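Local structure of Ctr9 protein (6AF0) at residues Lys249-Glu253 with Leu268-Tyr273; Met295-Gln300 with Thr315-Tyr319; Leu815-Leu820 with Tyr832-Gln838; Ala883-Glu888 with Thr920-Gln924; Asn535-Tyr541 with Glu552-Ala556. The protein forms, through its tetratricopeptide-repeat region, a helical scaffold that binds Paf1 and Cdc73 in a transcription elongation complex and probably helps to bind RNA polymerase II. The contacts are given in a common frame with arbitrary orientation. Numbering follows the deposited sequence.

Contact 1. Residues Lys249-Glu253 with Leu268-Tyr273; sequences KIAWE and LLGLYY
Two consecutive helices of the solenoid, carrying Lys249-Glu253 and Leu268-Tyr273, form an antiparallel hairpin; the segment axes are inclined at 149° and approach to 9.7 Å, with the CA atoms of Trp252 and Leu269 facing each other at 6.3 Å. The space between them is filled by the flat indole of Trp252 (chi1 m, chi2 -27°), which lies in a hollow floored by Leu268: Leu268 CB sits 3.4 Å from the centroid of the six-membered ring, almost on its normal, and Trp252 CZ3 reaches 3.0 Å from Leu268 O. Tyr272 CB borders the indole edge. Leu269 (t, p) wedges between Lys249 and Glu253, its CD1 4.0 Å from Lys249 CG and its CD2 3.9 Å from Glu253 CG. The extended Lys249 (t, t, t, m) lays its CB over the Tyr272 ring, 3.8 Å from the centroid. Its NZ forms a salt bridge with Glu253 OE2 (2.5 Å) within the helix and donates to Tyr273 OH (3.2 Å). A greasy interior thus passes into a polar fringe, bridged by the long lysine.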
# COMPACT_ATOMS: atom_id res chain seq x y z
N LYS A 249 -0.57 -24.30 32.08
CA LYS A 249 -0.01 -25.62 31.75
C LYS A 249 0.14 -26.48 33.00
O LYS A 249 -0.27 -27.65 33.04
CB LYS A 249 1.35 -25.42 31.09
CG LYS A 249 2.07 -26.69 30.68
CD LYS A 249 3.56 -26.39 30.55
CE LYS A 249 4.28 -27.52 29.85
NZ LYS A 249 4.02 -28.86 30.46
N ILE A 250 0.73 -25.87 34.02
CA ILE A 250 0.90 -26.54 35.31
C ILE A 250 -0.45 -27.05 35.81
O ILE A 250 -0.60 -28.21 36.09
CB ILE A 250 1.50 -25.62 36.39
CG1 ILE A 250 2.80 -24.95 35.94
CG2 ILE A 250 1.73 -26.39 37.67
CD1 ILE A 250 3.84 -25.92 35.42
N ALA A 251 -1.42 -26.17 35.88
CA ALA A 251 -2.79 -26.51 36.36
C ALA A 251 -3.42 -27.68 35.60
O ALA A 251 -3.85 -28.66 36.19
CB ALA A 251 -3.71 -25.28 36.26
N TRP A 252 -3.46 -27.57 34.29
CA TRP A 252 -4.03 -28.61 33.49
C TRP A 252 -3.24 -29.92 33.52
O TRP A 252 -3.78 -30.99 33.32
CB TRP A 252 -4.16 -28.11 32.09
CG TRP A 252 -5.06 -26.93 31.96
CD1 TRP A 252 -6.12 -26.60 32.77
CD2 TRP A 252 -5.04 -25.95 30.93
NE1 TRP A 252 -6.73 -25.47 32.31
CE2 TRP A 252 -6.09 -25.05 31.18
CE3 TRP A 252 -4.23 -25.74 29.82
CZ2 TRP A 252 -6.33 -23.95 30.37
CZ3 TRP A 252 -4.48 -24.66 29.00
CH2 TRP A 252 -5.51 -23.77 29.29
N GLU A 253 -1.95 -29.86 33.77
CA GLU A 253 -1.22 -31.10 33.96
C GLU A 253 -1.63 -31.74 35.29
O GLU A 253 -1.71 -32.97 35.41
CB GLU A 253 0.29 -30.85 33.91
CG GLU A 253 0.83 -30.83 32.50
CD GLU A 253 2.27 -30.41 32.45
OE1 GLU A 253 2.73 -29.62 33.32
OE2 GLU A 253 2.94 -30.87 31.51
N LEU A 268 -7.24 -28.57 26.51
CA LEU A 268 -6.67 -27.33 26.96
C LEU A 268 -5.14 -27.38 26.93
O LEU A 268 -4.50 -26.40 26.55
CB LEU A 268 -7.19 -27.01 28.36
CG LEU A 268 -8.69 -26.73 28.45
CD1 LEU A 268 -9.14 -26.55 29.89
CD2 LEU A 268 -8.99 -25.49 27.65
N LEU A 269 -4.58 -28.53 27.29
CA LEU A 269 -3.14 -28.74 27.25
C LEU A 269 -2.63 -28.78 25.82
O LEU A 269 -1.64 -28.11 25.51
CB LEU A 269 -2.77 -30.04 27.95
CG LEU A 269 -1.33 -30.21 28.44
CD1 LEU A 269 -0.82 -29.05 29.27
CD2 LEU A 269 -1.32 -31.47 29.27
N GLY A 270 -3.30 -29.52 24.94
CA GLY A 270 -3.05 -29.41 23.50
C GLY A 270 -3.11 -27.97 22.97
O GLY A 270 -2.37 -27.59 22.06
N LEU A 271 -3.97 -27.15 23.54
CA LEU A 271 -4.06 -25.77 23.08
C LEU A 271 -2.88 -24.97 23.58
O LEU A 271 -2.46 -23.99 22.95
CB LEU A 271 -5.38 -25.11 23.48
CG LEU A 271 -6.62 -25.76 22.88
CD1 LEU A 271 -7.81 -25.02 23.44
CD2 LEU A 271 -6.63 -25.75 21.36
N TYR A 272 -2.36 -25.38 24.73
CA TYR A 272 -1.19 -24.73 25.30
C TYR A 272 -0.01 -24.98 24.37
O TYR A 272 0.72 -24.05 23.98
CB TYR A 272 -0.88 -25.25 26.70
CG TYR A 272 0.51 -24.84 27.13
CD1 TYR A 272 0.72 -23.62 27.73
CD2 TYR A 272 1.61 -25.65 26.90
CE1 TYR A 272 1.98 -23.22 28.10
CE2 TYR A 272 2.88 -25.24 27.26
CZ TYR A 272 3.05 -24.02 27.84
OH TYR A 272 4.29 -23.59 28.22
N TYR A 273 0.16 -26.24 24.00
CA TYR A 273 1.25 -26.63 23.14
C TYR A 273 1.09 -26.04 21.77
O TYR A 273 2.07 -25.69 21.17
CB TYR A 273 1.38 -28.16 23.06
CG TYR A 273 2.02 -28.75 24.29
CD1 TYR A 273 3.37 -28.59 24.54
CD2 TYR A 273 1.26 -29.46 25.20
CE1 TYR A 273 3.94 -29.12 25.68
CE2 TYR A 273 1.82 -29.98 26.33
CZ TYR A 273 3.16 -29.82 26.57
OH TYR A 273 3.71 -30.36 27.70

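Contact 2. Residues Met295-Gln300 with Thr315-Tyr319; sequences MTEYTQ and TFAGY
Met295, Phe316 and Thr299 bury most of the surface between the antiparallel helical segments Met295-Gln300 and Thr315-Tyr319, whose axes cross at -153° with a closest approach of 10.6 Å. Facing CA pairs are Met295 with Tyr319 (6.8 Å) and Thr299 with Phe316 (6.7 Å). The first segment contains a wider pi-type turn at 295-299: Gln300 N bonds to Met295 O at 3.2 Å, while the bond from Thr299 N to Met295 O is weak at 3.4 Å. Met295 (m, m, t) points toward the other helix, and its flexible, polarisable thioether fits the uneven gap, SD lying 3.7 Å from Tyr319 CB and 5.4 Å from the Tyr319 ring centroid in an oblique Met-aromatic contact. Phe316 leaves its backbone sideways (chi1 -139°, chi2 45°) yet swings its ring across the gap, so that CE1 comes 3.2 Å from Met295 O, CD1 3.7 Å from Thr299 CG2 and CZ 4.1 Å from Gln300 CB. Thr299 (m) is small enough to lie against this ring and Thr315, with Thr299 CG2 4.2 Å from Thr315 CB; its OG1 bonds to the Ala294 carbonyl, so the methyl can serve the apolar interface. The pair is a helical hairpin of the solenoid: helix 263-279 packs on Met295 and Thr315, and Leu332 of helix 326-338 covers Phe316.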
# COMPACT_ATOMS: atom_id res chain seq x y z
N MET A 295 -1.44 -31.82 19.11
CA MET A 295 -2.51 -32.41 18.30
C MET A 295 -2.74 -33.90 18.47
O MET A 295 -3.88 -34.34 18.66
CB MET A 295 -2.21 -32.19 16.81
CG MET A 295 -2.29 -30.75 16.39
SD MET A 295 -3.98 -30.17 16.62
CE MET A 295 -3.69 -28.45 16.23
N THR A 296 -1.67 -34.68 18.33
CA THR A 296 -1.83 -36.15 18.35
C THR A 296 -2.10 -36.71 19.73
O THR A 296 -3.00 -37.53 19.91
CB THR A 296 -0.58 -36.91 17.91
OG1 THR A 296 -0.20 -36.50 16.60
CG2 THR A 296 -0.91 -38.38 17.91
N GLU A 297 -1.26 -36.31 20.67
CA GLU A 297 -1.36 -36.79 22.02
C GLU A 297 -2.64 -36.27 22.61
O GLU A 297 -3.57 -37.04 22.87
CB GLU A 297 -0.20 -36.29 22.85
CG GLU A 297 0.03 -37.07 24.12
CD GLU A 297 1.35 -36.71 24.79
OE1 GLU A 297 2.28 -36.28 24.07
OE2 GLU A 297 1.48 -36.86 26.03
N TYR A 298 -2.70 -34.96 22.78
CA TYR A 298 -3.68 -34.40 23.69
C TYR A 298 -5.04 -34.23 23.08
O TYR A 298 -6.04 -34.26 23.77
CB TYR A 298 -3.16 -33.09 24.24
CG TYR A 298 -2.07 -33.31 25.23
CD1 TYR A 298 -2.24 -34.21 26.26
CD2 TYR A 298 -0.87 -32.63 25.14
CE1 TYR A 298 -1.26 -34.44 27.18
CE2 TYR A 298 0.13 -32.85 26.07
CZ TYR A 298 -0.07 -33.76 27.08
OH TYR A 298 0.94 -33.98 28.00
N THR A 299 -5.10 -34.06 21.78
CA THR A 299 -6.35 -33.77 21.16
C THR A 299 -6.98 -35.06 20.71
O THR A 299 -8.19 -35.23 20.81
CB THR A 299 -6.18 -32.82 19.97
OG1 THR A 299 -5.34 -31.70 20.33
CG2 THR A 299 -7.53 -32.34 19.49
N GLN A 300 -6.15 -35.96 20.21
CA GLN A 300 -6.65 -37.28 19.88
C GLN A 300 -7.14 -37.96 21.15
O GLN A 300 -8.23 -38.52 21.15
CB GLN A 300 -5.57 -38.11 19.18
CG GLN A 300 -6.02 -39.51 18.83
CD GLN A 300 -5.61 -39.90 17.45
OE1 GLN A 300 -4.42 -39.87 17.12
NE2 GLN A 300 -6.58 -40.27 16.62
N THR A 315 -10.58 -28.20 16.92
CA THR A 315 -9.12 -28.27 16.98
C THR A 315 -8.57 -29.36 16.08
O THR A 315 -7.61 -29.13 15.36
CB THR A 315 -8.64 -28.47 18.43
OG1 THR A 315 -9.34 -27.57 19.29
CG2 THR A 315 -7.16 -28.16 18.58
N PHE A 316 -9.20 -30.53 16.12
CA PHE A 316 -8.74 -31.66 15.31
C PHE A 316 -9.10 -31.48 13.84
O PHE A 316 -8.40 -31.98 12.95
CB PHE A 316 -9.23 -33.02 15.87
CG PHE A 316 -8.16 -34.11 15.82
CD1 PHE A 316 -6.85 -33.85 16.22
CD2 PHE A 316 -8.47 -35.39 15.37
CE1 PHE A 316 -5.87 -34.84 16.15
CE2 PHE A 316 -7.49 -36.37 15.31
CZ PHE A 316 -6.20 -36.09 15.69
N ALA A 317 -10.16 -30.74 13.58
CA ALA A 317 -10.49 -30.34 12.23
C ALA A 317 -9.39 -29.42 11.66
O ALA A 317 -8.99 -29.55 10.52
CB ALA A 317 -11.83 -29.64 12.23
N GLY A 318 -8.89 -28.51 12.47
CA GLY A 318 -7.77 -27.68 12.04
C GLY A 318 -6.54 -28.54 11.76
O GLY A 318 -5.77 -28.26 10.86
N TYR A 319 -6.35 -29.58 12.55
CA TYR A 319 -5.20 -30.44 12.36
C TYR A 319 -5.25 -31.05 10.98
O TYR A 319 -4.28 -30.93 10.22
CB TYR A 319 -5.18 -31.55 13.40
CG TYR A 319 -4.34 -32.77 13.06
CD1 TYR A 319 -2.94 -32.69 13.01
CD2 TYR A 319 -4.94 -34.00 12.83
CE1 TYR A 319 -2.18 -33.81 12.72
CE2 TYR A 319 -4.19 -35.12 12.54
CZ TYR A 319 -2.80 -35.03 12.50
OH TYR A 319 -2.07 -36.19 12.22

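Contact 3. Residues Leu815-Leu820 with Tyr832-Gln838; sequences LGRTWL and YKMALDQ
The contact joins the two antiparallel helices of a predicted TPR repeat. Segments Leu815-Leu820 and Tyr832-Gln838 run at 165°, their axes only 7.5 Å apart, and the CA atoms of Gly816 and Ala835 approach to 4.2 Å. Such closeness needs small residues: Gly816 O lies 3.2 Å from Ala835 CB, and a CB on residue 816 would be tight against Gln838 CB. Larger side chains fold around this point. Trp819, with an off-well chi1 of -92° and chi2 of 121°, offers a face of its indole to Met834, whose m, m, t conformation leads its end away from the other helix but still holds SD 5.1 Å from the centroid of the six-membered ring, an oblique Met-aromatic contact. Leu820 (t, p) sends CD1 to 3.6 Å from Tyr832 CE1; Tyr832 (m) leaves its backbone pointing away, and its ring returns to meet the leucine. Gln838 (m, m) folds compactly beside Gly816, its CD 3.8 Å from Leu815 CD2. Aromatic packing from the Paf1 chain reaches Arg817 and Leu820. Closest to the indole, Met834 CB stands 3.4 Å from the centroid of the Trp819 five-membered ring, 10° off its normal.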
# COMPACT_ATOMS: atom_id res chain seq x y z
N LEU A 815 26.22 41.28 -24.52
CA LEU A 815 26.94 41.33 -23.28
C LEU A 815 27.79 42.58 -23.18
O LEU A 815 27.97 43.11 -22.09
CB LEU A 815 27.80 40.08 -23.13
CG LEU A 815 28.69 40.02 -21.90
CD1 LEU A 815 27.88 40.11 -20.61
CD2 LEU A 815 29.46 38.72 -21.93
N GLY A 816 28.33 43.04 -24.30
CA GLY A 816 29.24 44.19 -24.32
C GLY A 816 28.52 45.46 -23.96
O GLY A 816 28.92 46.17 -23.05
N ARG A 817 27.45 45.72 -24.68
CA ARG A 817 26.51 46.81 -24.36
C ARG A 817 25.99 46.77 -22.92
O ARG A 817 25.86 47.80 -22.28
CB ARG A 817 25.33 46.77 -25.33
CG ARG A 817 24.04 47.33 -24.81
CD ARG A 817 23.00 47.38 -25.90
NE ARG A 817 21.67 47.39 -25.31
CZ ARG A 817 20.57 47.85 -25.91
NH1 ARG A 817 20.63 48.34 -27.15
NH2 ARG A 817 19.42 47.81 -25.26
N THR A 818 25.69 45.60 -22.39
CA THR A 818 25.24 45.49 -21.01
C THR A 818 26.33 46.00 -20.10
O THR A 818 26.10 46.88 -19.28
CB THR A 818 24.87 44.04 -20.62
OG1 THR A 818 23.92 43.52 -21.56
CG2 THR A 818 24.28 43.94 -19.21
N TRP A 819 27.54 45.48 -20.27
CA TRP A 819 28.69 46.02 -19.56
C TRP A 819 28.80 47.55 -19.74
O TRP A 819 29.04 48.27 -18.77
CB TRP A 819 29.99 45.37 -20.05
CG TRP A 819 30.42 44.16 -19.27
CD1 TRP A 819 30.60 42.90 -19.74
CD2 TRP A 819 30.73 44.11 -17.87
NE1 TRP A 819 31.01 42.07 -18.74
CE2 TRP A 819 31.10 42.78 -17.57
CE3 TRP A 819 30.74 45.06 -16.84
CZ2 TRP A 819 31.47 42.37 -16.28
CZ3 TRP A 819 31.12 44.64 -15.54
CH2 TRP A 819 31.47 43.31 -15.28
N LEU A 820 28.62 48.02 -20.96
CA LEU A 820 28.74 49.45 -21.26
C LEU A 820 27.74 50.25 -20.47
O LEU A 820 28.10 51.22 -19.82
CB LEU A 820 28.55 49.71 -22.75
CG LEU A 820 28.44 51.16 -23.22
CD1 LEU A 820 29.65 51.98 -22.84
CD2 LEU A 820 28.27 51.22 -24.72
N TYR A 832 33.51 49.76 -18.61
CA TYR A 832 33.81 50.17 -19.98
C TYR A 832 34.91 49.28 -20.54
O TYR A 832 34.85 48.90 -21.70
CB TYR A 832 34.27 51.62 -20.02
CG TYR A 832 33.21 52.65 -19.73
CD1 TYR A 832 32.39 53.13 -20.75
CD2 TYR A 832 33.06 53.19 -18.45
CE1 TYR A 832 31.42 54.10 -20.48
CE2 TYR A 832 32.10 54.15 -18.17
CZ TYR A 832 31.28 54.60 -19.19
OH TYR A 832 30.34 55.56 -18.94
N LYS A 833 35.91 48.98 -19.71
CA LYS A 833 36.98 48.02 -20.05
C LYS A 833 36.37 46.72 -20.56
O LYS A 833 36.71 46.26 -21.66
CB LYS A 833 37.91 47.77 -18.83
CG LYS A 833 38.27 46.30 -18.56
CD LYS A 833 39.26 46.10 -17.41
CE LYS A 833 39.92 44.73 -17.51
NZ LYS A 833 40.48 44.20 -16.24
N MET A 834 35.46 46.14 -19.78
CA MET A 834 34.83 44.89 -20.12
C MET A 834 34.03 45.03 -21.41
O MET A 834 34.12 44.18 -22.30
CB MET A 834 33.94 44.40 -18.98
CG MET A 834 34.72 43.98 -17.73
SD MET A 834 35.86 42.63 -18.06
CE MET A 834 36.50 42.32 -16.41
N ALA A 835 33.28 46.13 -21.52
CA ALA A 835 32.47 46.41 -22.71
C ALA A 835 33.32 46.47 -23.98
O ALA A 835 32.88 46.10 -25.06
CB ALA A 835 31.72 47.71 -22.54
N LEU A 836 34.55 46.96 -23.85
CA LEU A 836 35.45 47.04 -24.99
C LEU A 836 36.01 45.65 -25.27
O LEU A 836 35.98 45.16 -26.42
CB LEU A 836 36.57 48.03 -24.71
CG LEU A 836 37.63 48.20 -25.80
CD1 LEU A 836 36.99 48.60 -27.12
CD2 LEU A 836 38.65 49.23 -25.36
N ASP A 837 36.49 45.00 -24.22
CA ASP A 837 36.98 43.63 -24.32
C ASP A 837 35.98 42.78 -25.08
O ASP A 837 36.32 42.19 -26.11
CB ASP A 837 37.27 43.04 -22.94
CG ASP A 837 38.58 43.53 -22.37
OD1 ASP A 837 39.30 44.27 -23.08
OD2 ASP A 837 38.89 43.16 -21.22
N GLN A 838 34.75 42.75 -24.59
CA GLN A 838 33.69 42.05 -25.28
C GLN A 838 33.54 42.52 -26.72
O GLN A 838 33.39 41.70 -27.62
CB GLN A 838 32.36 42.22 -24.57
CG GLN A 838 32.29 41.52 -23.23
CD GLN A 838 32.74 40.07 -23.29
OE1 GLN A 838 32.67 39.43 -24.34
NE2 GLN A 838 33.18 39.53 -22.16

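Contact 4. Residues Ala883-Glu888 with Thr920-Gln924; sequences AAEGLE and TQRKQ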
# COMPACT_ATOMS: atom_id res chain seq x y z
N ALA A 883 43.67 55.10 -23.04
CA ALA A 883 42.48 55.75 -23.61
C ALA A 883 42.82 56.45 -24.91
O ALA A 883 42.03 56.40 -25.85
CB ALA A 883 41.90 56.74 -22.63
N ALA A 884 43.97 57.13 -24.94
CA ALA A 884 44.46 57.83 -26.13
C ALA A 884 44.78 56.86 -27.26
O ALA A 884 44.46 57.11 -28.43
CB ALA A 884 45.68 58.64 -25.78
N GLU A 885 45.43 55.76 -26.89
CA GLU A 885 45.74 54.67 -27.80
C GLU A 885 44.46 54.15 -28.42
O GLU A 885 44.30 54.20 -29.63
CB GLU A 885 46.48 53.54 -27.06
CG GLU A 885 46.92 52.37 -27.94
CD GLU A 885 48.06 52.71 -28.89
OE1 GLU A 885 48.64 53.82 -28.80
OE2 GLU A 885 48.38 51.85 -29.74
N GLY A 886 43.53 53.71 -27.57
CA GLY A 886 42.20 53.26 -28.00
C GLY A 886 41.51 54.27 -28.90
O GLY A 886 40.89 53.92 -29.89
N LEU A 887 41.62 55.55 -28.56
CA LEU A 887 41.00 56.59 -29.36
C LEU A 887 41.59 56.64 -30.74
O LEU A 887 40.88 56.89 -31.70
CB LEU A 887 41.13 57.95 -28.70
CG LEU A 887 40.41 59.08 -29.45
CD1 LEU A 887 38.91 58.81 -29.55
CD2 LEU A 887 40.61 60.43 -28.80
N GLU A 888 42.90 56.43 -30.86
CA GLU A 888 43.51 56.44 -32.18
C GLU A 888 42.92 55.30 -32.96
O GLU A 888 42.44 55.49 -34.07
CB GLU A 888 45.04 56.34 -32.10
CG GLU A 888 45.75 57.63 -31.65
CD GLU A 888 45.15 58.94 -32.19
OE1 GLU A 888 45.06 59.13 -33.43
OE2 GLU A 888 44.79 59.81 -31.36
N THR A 920 38.55 65.48 -29.23
CA THR A 920 38.70 64.60 -28.06
C THR A 920 40.19 64.16 -27.94
O THR A 920 40.73 63.97 -26.84
CB THR A 920 37.78 63.34 -28.12
OG1 THR A 920 37.90 62.72 -29.40
CG2 THR A 920 36.30 63.65 -27.87
N GLN A 921 40.83 63.99 -29.08
CA GLN A 921 42.28 63.75 -29.16
C GLN A 921 43.05 64.80 -28.38
O GLN A 921 43.98 64.48 -27.65
CB GLN A 921 42.71 63.76 -30.64
CG GLN A 921 44.15 63.38 -30.97
CD GLN A 921 44.33 63.09 -32.48
OE1 GLN A 921 43.88 63.86 -33.34
NE2 GLN A 921 44.98 61.98 -32.79
N ARG A 922 42.66 66.06 -28.55
CA ARG A 922 43.35 67.19 -27.92
C ARG A 922 42.97 67.34 -26.46
O ARG A 922 43.84 67.62 -25.63
CB ARG A 922 43.14 68.49 -28.72
CG ARG A 922 43.85 68.48 -30.09
CD ARG A 922 45.35 68.16 -29.99
NE ARG A 922 46.08 68.19 -31.27
CZ ARG A 922 46.77 67.18 -31.81
NH1 ARG A 922 46.85 66.00 -31.20
NH2 ARG A 922 47.39 67.35 -32.98
N LYS A 923 41.70 67.12 -26.13
CA LYS A 923 41.23 67.05 -24.72
C LYS A 923 42.10 66.10 -23.91
O LYS A 923 42.54 66.40 -22.80
CB LYS A 923 39.79 66.52 -24.65
CG LYS A 923 38.71 67.47 -25.15
CD LYS A 923 37.34 66.79 -25.12
CE LYS A 923 36.34 67.56 -25.97
NZ LYS A 923 35.11 66.78 -26.31
N GLN A 924 42.31 64.93 -24.49
CA GLN A 924 43.12 63.89 -23.87
C GLN A 924 44.61 64.20 -23.82
O GLN A 924 45.30 63.80 -22.88
CB GLN A 924 42.93 62.58 -24.61
CG GLN A 924 42.00 61.61 -23.92
CD GLN A 924 41.73 60.42 -24.79
OE1 GLN A 924 42.36 60.24 -25.85
NE2 GLN A 924 40.81 59.58 -24.37
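Leu887 projects from its helix in the t, p conformation and sets its CD2 methyl among three residues of the facing helix: 3.6 Å from Thr920 OG1, 3.6 Å from Gln921 N and 3.4 Å from Gln924 OE1. A branched apolar side chain suits this place because it fills the gap between backbones whose segment axes stay 10.3 Å apart. Thr920 can face it because its hydroxyl is already bonded to the Met916 carbonyl one turn back in its own helix. Gln924, with chi1 off-well at -102° and chi2 t, reaches back across the gap, laying its amide along the alanines: NE2 is 3.5 Å from Ala883 CB and OE1 3.2 Å from Ala884 CA. The small alanine side chains let the long glutamine lie close to the other backbone. The two helices, 877-899 and 907-934, are the last in the modelled chain and make an antiparallel hairpin at the C-terminal end of the helical solenoid, with the segments inclined at 165° and Ala884 facing Gln924 (CA to CA 6.6 Å). Helix 850-869 packs against the same pair, Leu867 meeting Ala883, Ile861 meeting Leu887 and Ala864 meeting Gln924. Toward the more exposed side, Gln921 extends through t, t and donates from NE2 to Glu888 OE2 at 2.6 Å; Glu888 bends through m, m to bring its carboxylate to that amide.

Contact 5. Residues Asn535-Tyr541 with Glu552-Ala556; sequences NNIGCFY and EFFQA
A tetratricopeptide repeat supplies both helices here, as Asn535-Tyr541 and Glu552-Ala556 run antiparallel at 166° with axes 8.0 Å apart. Facing CA pairs are Gly538 with Phe553 (5.1 Å) and Asn535 with Phe554 (5.5 Å). Gly538 makes the hollow: its CA lies over a face of the Phe554 ring and 3.9 Å from Phe553 CB, and a CB there would clash with Phe554 CE1. Phe553 (chi1 -95°, chi2 96°) takes Ile537 CG2 over a ring face, 3.8 Å from the centroid, while Tyr541 CE2 meets Phe553 CE1 at 3.4 Å. Phe554 (m) inserts beside Asn535 and Cys539, with CE1 3.6 Å from Asn535 O and the Cys539 SG at its ring edge, 5.5 Å from the centroid. Asn535 ND2 and Asn536 OD1 bond to the Paf1 backbone, and an apolar side chain of Cdc73 packs on Cys539. A glycine on one helix accepting large aromatics from its partner is the close small-to-large packing of the TPR helical hairpin.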
# COMPACT_ATOMS: atom_id res chain seq x y z
N ASN A 535 17.14 -4.30 -18.01
CA ASN A 535 16.81 -3.22 -18.95
C ASN A 535 16.24 -2.01 -18.23
O ASN A 535 16.74 -0.89 -18.39
CB ASN A 535 15.82 -3.68 -20.00
CG ASN A 535 15.55 -2.62 -21.05
OD1 ASN A 535 16.06 -2.69 -22.17
ND2 ASN A 535 14.75 -1.62 -20.70
N ASN A 536 15.20 -2.23 -17.44
CA ASN A 536 14.57 -1.10 -16.78
C ASN A 536 15.58 -0.37 -15.90
O ASN A 536 15.70 0.84 -15.95
CB ASN A 536 13.35 -1.53 -15.98
CG ASN A 536 12.25 -2.11 -16.86
OD1 ASN A 536 12.46 -2.39 -18.04
ND2 ASN A 536 11.06 -2.29 -16.29
N ILE A 537 16.35 -1.13 -15.14
CA ILE A 537 17.34 -0.54 -14.28
C ILE A 537 18.20 0.33 -15.17
O ILE A 537 18.44 1.49 -14.87
CB ILE A 537 18.20 -1.59 -13.54
CG1 ILE A 537 17.33 -2.40 -12.58
CG2 ILE A 537 19.32 -0.92 -12.76
CD1 ILE A 537 18.04 -3.52 -11.88
N GLY A 538 18.61 -0.24 -16.31
CA GLY A 538 19.40 0.49 -17.32
C GLY A 538 18.76 1.80 -17.71
O GLY A 538 19.43 2.82 -17.78
N CYS A 539 17.44 1.74 -17.93
CA CYS A 539 16.59 2.88 -18.30
C CYS A 539 16.56 3.96 -17.25
O CYS A 539 16.55 5.16 -17.59
CB CYS A 539 15.15 2.43 -18.52
SG CYS A 539 14.88 1.35 -19.96
N PHE A 540 16.53 3.56 -15.98
CA PHE A 540 16.47 4.54 -14.88
C PHE A 540 17.82 5.16 -14.69
O PHE A 540 17.94 6.37 -14.44
CB PHE A 540 15.93 3.93 -13.57
CG PHE A 540 14.45 3.71 -13.59
CD1 PHE A 540 13.57 4.78 -13.72
CD2 PHE A 540 13.94 2.43 -13.53
CE1 PHE A 540 12.20 4.58 -13.77
CE2 PHE A 540 12.57 2.22 -13.58
CZ PHE A 540 11.69 3.29 -13.70
N TYR A 541 18.84 4.34 -14.85
CA TYR A 541 20.20 4.83 -14.84
C TYR A 541 20.39 5.82 -15.98
O TYR A 541 21.05 6.83 -15.83
CB TYR A 541 21.19 3.69 -14.96
CG TYR A 541 21.61 3.06 -13.65
CD1 TYR A 541 22.07 3.85 -12.59
CD2 TYR A 541 21.59 1.67 -13.49
CE1 TYR A 541 22.47 3.27 -11.39
CE2 TYR A 541 22.00 1.08 -12.30
CZ TYR A 541 22.45 1.88 -11.27
OH TYR A 541 22.84 1.28 -10.10
N GLU A 552 26.16 -0.82 -19.48
CA GLU A 552 26.60 -2.11 -18.95
C GLU A 552 25.40 -2.97 -18.62
O GLU A 552 25.39 -4.19 -18.89
CB GLU A 552 27.49 -1.91 -17.73
CG GLU A 552 28.67 -0.99 -18.03
CD GLU A 552 29.73 -0.96 -16.95
OE1 GLU A 552 29.36 -0.93 -15.75
OE2 GLU A 552 30.93 -0.96 -17.33
N PHE A 553 24.37 -2.32 -18.08
CA PHE A 553 23.10 -3.01 -17.77
C PHE A 553 22.37 -3.50 -19.01
O PHE A 553 21.86 -4.62 -19.02
CB PHE A 553 22.19 -2.14 -16.91
CG PHE A 553 22.31 -2.42 -15.45
CD1 PHE A 553 23.14 -1.66 -14.65
CD2 PHE A 553 21.63 -3.49 -14.87
CE1 PHE A 553 23.27 -1.94 -13.31
CE2 PHE A 553 21.74 -3.77 -13.52
CZ PHE A 553 22.56 -3.00 -12.74
N PHE A 554 22.30 -2.69 -20.05
CA PHE A 554 21.75 -3.16 -21.32
C PHE A 554 22.51 -4.34 -21.89
O PHE A 554 21.90 -5.29 -22.38
CB PHE A 554 21.71 -2.05 -22.37
CG PHE A 554 20.80 -0.92 -22.02
CD1 PHE A 554 19.48 -1.18 -21.68
CD2 PHE A 554 21.26 0.40 -22.02
CE1 PHE A 554 18.63 -0.15 -21.33
CE2 PHE A 554 20.41 1.43 -21.68
CZ PHE A 554 19.09 1.16 -21.34
N GLN A 555 23.85 -4.26 -21.86
CA GLN A 555 24.67 -5.32 -22.40
C GLN A 555 24.41 -6.57 -21.62
O GLN A 555 24.25 -7.65 -22.19
CB GLN A 555 26.16 -4.96 -22.34
CG GLN A 555 27.06 -6.03 -22.96
CD GLN A 555 26.69 -6.35 -24.40
OE1 GLN A 555 26.31 -7.49 -24.72
NE2 GLN A 555 26.78 -5.34 -25.27
N ALA A 556 24.34 -6.41 -20.30
CA ALA A 556 24.07 -7.52 -19.38
C ALA A 556 22.72 -8.17 -19.67
O ALA A 556 22.56 -9.39 -19.56
CB ALA A 556 24.13 -7.05 -17.94

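In the fold
All five contacts join successive antiparallel helices of one solenoid. Contacts 1 and 2 are next-door neighbours, their centres 13 Å apart: helices 263-279 and 285-305 follow each other, and Tyr298 packs on Leu269 and Tyr273. Contacts 3 and 4 lie toward the other end, about 96 and 113 Å from contact 1 between centres, with contact 5 between. Contacts 3 and 5 are buried, closely spaced and built on a glycine, without polar bonds between their segments; contacts 1, 2 and 4 are partly buried, and their side chains span wider gaps between the axes. Contacts 1 and 4 add polar links. Paf1 reaches contacts 1, 3 and 5, and Cdc73 contact 5.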